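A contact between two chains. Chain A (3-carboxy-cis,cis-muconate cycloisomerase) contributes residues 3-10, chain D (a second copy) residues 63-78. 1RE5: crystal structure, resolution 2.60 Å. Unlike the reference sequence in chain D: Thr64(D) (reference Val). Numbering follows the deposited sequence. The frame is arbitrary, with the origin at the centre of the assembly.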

# COMPACT_ATOMS: atom_id res chain seq x y z
N ASN A 3 -7.19 5.29 -23.49
CA ASN A 3 -6.47 4.07 -23.02
C ASN A 3 -7.34 2.82 -22.96
O ASN A 3 -7.88 2.48 -21.90
CB ASN A 3 -5.86 4.30 -21.64
CG ASN A 3 -4.66 5.18 -21.69
OD1 ASN A 3 -4.76 6.35 -22.06
ND2 ASN A 3 -3.49 4.64 -21.33
N GLN A 4 -7.44 2.12 -24.09
CA GLN A 4 -8.23 0.90 -24.13
C GLN A 4 -7.48 -0.30 -24.72
O GLN A 4 -8.04 -1.38 -24.87
CB GLN A 4 -9.54 1.15 -24.88
CG GLN A 4 -9.40 1.41 -26.36
CD GLN A 4 -10.70 1.91 -26.99
OE1 GLN A 4 -10.87 1.85 -28.21
NE2 GLN A 4 -11.61 2.40 -26.15
N LEU A 5 -6.21 -0.10 -25.03
CA LEU A 5 -5.41 -1.18 -25.60
C LEU A 5 -5.46 -2.44 -24.75
O LEU A 5 -5.79 -3.52 -25.25
CB LEU A 5 -3.94 -0.76 -25.75
CG LEU A 5 -3.45 -0.31 -27.12
CD1 LEU A 5 -1.94 -0.13 -27.06
CD2 LEU A 5 -3.80 -1.35 -28.17
N PHE A 6 -5.12 -2.32 -23.48
CA PHE A 6 -5.09 -3.47 -22.60
C PHE A 6 -6.39 -3.75 -21.91
O PHE A 6 -6.48 -4.69 -21.12
CB PHE A 6 -4.02 -3.29 -21.54
CG PHE A 6 -2.64 -3.29 -22.08
CD1 PHE A 6 -1.86 -2.14 -22.03
CD2 PHE A 6 -2.11 -4.44 -22.65
CE1 PHE A 6 -0.57 -2.14 -22.53
CE2 PHE A 6 -0.83 -4.45 -23.16
CZ PHE A 6 -0.05 -3.30 -23.10
N ASP A 7 -7.40 -2.96 -22.22
CA ASP A 7 -8.69 -3.11 -21.56
C ASP A 7 -9.45 -4.40 -21.86
O ASP A 7 -10.16 -4.92 -20.99
CB ASP A 7 -9.56 -1.90 -21.85
CG ASP A 7 -10.54 -1.62 -20.73
OD1 ASP A 7 -10.06 -1.38 -19.59
OD2 ASP A 7 -11.77 -1.65 -20.97
N ALA A 8 -9.33 -4.92 -23.08
CA ALA A 8 -10.02 -6.15 -23.44
C ALA A 8 -9.38 -7.32 -22.71
O ALA A 8 -10.05 -8.28 -22.32
CB ALA A 8 -9.94 -6.37 -24.94
N TYR A 9 -8.07 -7.23 -22.52
CA TYR A 9 -7.28 -8.26 -21.85
C TYR A 9 -7.38 -8.25 -20.31
O TYR A 9 -7.33 -9.31 -19.67
CB TYR A 9 -5.82 -8.08 -22.31
CG TYR A 9 -4.81 -9.09 -21.79
CD1 TYR A 9 -5.12 -10.44 -21.70
CD2 TYR A 9 -3.52 -8.68 -21.46
CE1 TYR A 9 -4.16 -11.37 -21.29
CE2 TYR A 9 -2.56 -9.60 -21.06
CZ TYR A 9 -2.88 -10.94 -20.97
OH TYR A 9 -1.91 -11.84 -20.57
N PHE A 10 -7.55 -7.07 -19.72
CA PHE A 10 -7.62 -6.92 -18.26
C PHE A 10 -9.02 -6.74 -17.65
O PHE A 10 -9.20 -6.97 -16.45
CB PHE A 10 -6.75 -5.74 -17.82
CG PHE A 10 -5.29 -5.94 -18.03
CD1 PHE A 10 -4.46 -4.85 -18.28
CD2 PHE A 10 -4.73 -7.21 -17.96
CE1 PHE A 10 -3.07 -5.03 -18.47
CE2 PHE A 10 -3.36 -7.41 -18.13
CZ PHE A 10 -2.52 -6.31 -18.39
N ASP D 63 -5.65 0.29 -36.00
CA ASP D 63 -6.92 0.23 -35.31
C ASP D 63 -6.81 -0.35 -33.90
O ASP D 63 -6.64 -1.55 -33.69
CB ASP D 63 -7.92 -0.54 -36.16
CG ASP D 63 -9.19 -0.83 -35.42
OD1 ASP D 63 -9.63 0.03 -34.62
OD2 ASP D 63 -9.76 -1.91 -35.65
N THR D 64 -6.92 0.55 -32.93
CA THR D 64 -6.84 0.21 -31.52
C THR D 64 -7.83 -0.87 -31.15
O THR D 64 -7.44 -1.88 -30.57
CB THR D 64 -7.09 1.46 -30.66
OG1 THR D 64 -6.03 2.40 -30.87
CG2 THR D 64 -7.14 1.11 -29.18
N GLY D 65 -9.10 -0.66 -31.49
CA GLY D 65 -10.10 -1.66 -31.17
C GLY D 65 -9.67 -3.07 -31.54
O GLY D 65 -9.73 -3.99 -30.73
N ALA D 66 -9.21 -3.23 -32.79
CA ALA D 66 -8.75 -4.53 -33.29
C ALA D 66 -7.53 -5.04 -32.53
O ALA D 66 -7.48 -6.21 -32.15
CB ALA D 66 -8.41 -4.42 -34.78
N LEU D 67 -6.55 -4.18 -32.31
CA LEU D 67 -5.34 -4.56 -31.58
C LEU D 67 -5.69 -5.02 -30.16
O LEU D 67 -5.14 -6.00 -29.65
CB LEU D 67 -4.38 -3.36 -31.52
CG LEU D 67 -3.76 -2.93 -32.85
CD1 LEU D 67 -3.23 -1.52 -32.72
CD2 LEU D 67 -2.63 -3.90 -33.24
N ALA D 68 -6.62 -4.31 -29.53
CA ALA D 68 -7.04 -4.63 -28.18
C ALA D 68 -7.48 -6.09 -28.06
O ALA D 68 -7.05 -6.80 -27.14
CB ALA D 68 -8.18 -3.72 -27.77
N ASN D 69 -8.33 -6.54 -28.98
CA ASN D 69 -8.83 -7.91 -28.95
C ASN D 69 -7.72 -8.91 -29.19
O ASN D 69 -7.74 -10.01 -28.64
CB ASN D 69 -9.92 -8.10 -30.00
CG ASN D 69 -11.11 -7.17 -29.78
OD1 ASN D 69 -11.78 -7.22 -28.73
ND2 ASN D 69 -11.39 -6.33 -30.76
N ALA D 70 -6.76 -8.53 -30.01
CA ALA D 70 -5.65 -9.42 -30.32
C ALA D 70 -4.72 -9.56 -29.11
O ALA D 70 -4.20 -10.65 -28.84
CB ALA D 70 -4.88 -8.88 -31.52
N ILE D 71 -4.52 -8.46 -28.40
CA ILE D 71 -3.67 -8.47 -27.23
C ILE D 71 -4.21 -9.46 -26.20
O ILE D 71 -3.44 -10.17 -25.54
CB ILE D 71 -3.58 -7.06 -26.60
CG1 ILE D 71 -2.70 -6.17 -27.49
CG2 ILE D 71 -3.03 -7.15 -25.18
CD1 ILE D 71 -2.76 -4.72 -27.11
N ALA D 72 -5.53 -9.51 -26.09
CA ALA D 72 -6.19 -10.40 -25.14
C ALA D 72 -5.82 -11.86 -25.38
O ALA D 72 -6.00 -12.71 -24.50
CB ALA D 72 -7.70 -10.23 -25.25
N THR D 73 -5.30 -12.14 -26.57
CA THR D 73 -4.92 -13.50 -26.93
C THR D 73 -3.40 -13.65 -27.01
O THR D 73 -2.86 -14.74 -26.79
CB THR D 73 -5.52 -13.87 -28.30
OG1 THR D 73 -6.94 -13.70 -28.26
CG2 THR D 73 -5.21 -15.33 -28.65
N ALA D 74 -2.72 -12.55 -27.31
CA ALA D 74 -1.27 -12.56 -27.44
C ALA D 74 -0.53 -12.53 -26.11
O ALA D 74 0.50 -13.18 -25.95
CB ALA D 74 -0.84 -11.38 -28.30
N GLY D 75 -1.04 -11.76 -25.15
CA GLY D 75 -0.37 -11.69 -23.87
C GLY D 75 0.44 -10.42 -23.72
O GLY D 75 0.97 -10.14 -22.66
N ASN D 76 0.56 -9.66 -24.81
CA ASN D 76 1.28 -8.39 -24.78
C ASN D 76 0.84 -7.53 -25.96
O ASN D 76 -0.02 -7.92 -26.74
CB ASN D 76 2.79 -8.60 -24.80
CG ASN D 76 3.29 -9.19 -26.10
OD1 ASN D 76 2.88 -8.77 -27.18
ND2 ASN D 76 4.21 -10.15 -26.00
N SER D 77 1.42 -6.35 -26.08
CA SER D 77 1.04 -5.43 -27.14
C SER D 77 1.96 -5.49 -28.36
O SER D 77 1.52 -5.23 -29.48
CB SER D 77 1.03 -4.01 -26.59
OG SER D 77 2.24 -3.77 -25.88
N ALA D 78 3.22 -5.83 -28.16
CA ALA D 78 4.18 -5.89 -29.25
C ALA D 78 3.81 -6.81 -30.40
O ALA D 78 3.75 -6.36 -31.55
CB ALA D 78 5.56 -6.26 -28.73
O HOH W 1 -6.84 -5.59 -24.39

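The N-terminal segment of chain A lies along the 64–74 helix of chain D, burying 628 Å² over both sides without one direct hydrogen bond; packing and a bridging water hold the pair. Gln4(A) starts the contact from an exposed position, its aliphatic CG 3.6 Å from CG2 of Thr64(D), a residue that differs from the reference sequence. Leu5(A) has the largest covered area. Its CB points sideways, but the side chain reaches in, CD2 lying 3.7 Å from CD1 of Ile71(D) and 3.9 Å from CB of Leu67(D), a branched apolar end suited to this buried site. The backbone also comes close: Leu5(A) O receives a CA-H...O contact from Ala68(D) CA at 3.4 Å, an approach eased by the small methyl of Ala68(D). Water 1 ties the chains together, donating to Leu5(A) O (2.5 Å from the water O) and to Ala68(D) O (3.0 Å from it) and accepting from Tyr9(A) N (2.8 Å from it). Phe6(A) starts away from chain D, yet its m rotamer returns the ring, placing CD2 3.8 Å from Ile71(D) CG2 and CZ 3.6 Å from Ser77(D) OG. Asp7(A) makes no contact; its side chain leads away. Ala8(A) points toward the partner helix, and methyl meets methyl, its CB 4.3 Å from Ala68(D) CB and 4.5 Å from Ala72(D) CB; short side chains let the backbones run close. At Tyr9(A), CA lies 4.1 Å from the CA of Ala72(D). The t rotamer lays the ring along the helix end, with Ile71(D) O over one face, CD1 3.6 Å from Ala72(D) CA and OH 3.6 Å from Gly75(D) CA. That hydroxyl is hydrogen-bonded elsewhere in the structure. Gly75(D) leaves the helix with positive phi, a conformation that itself calls for glycine.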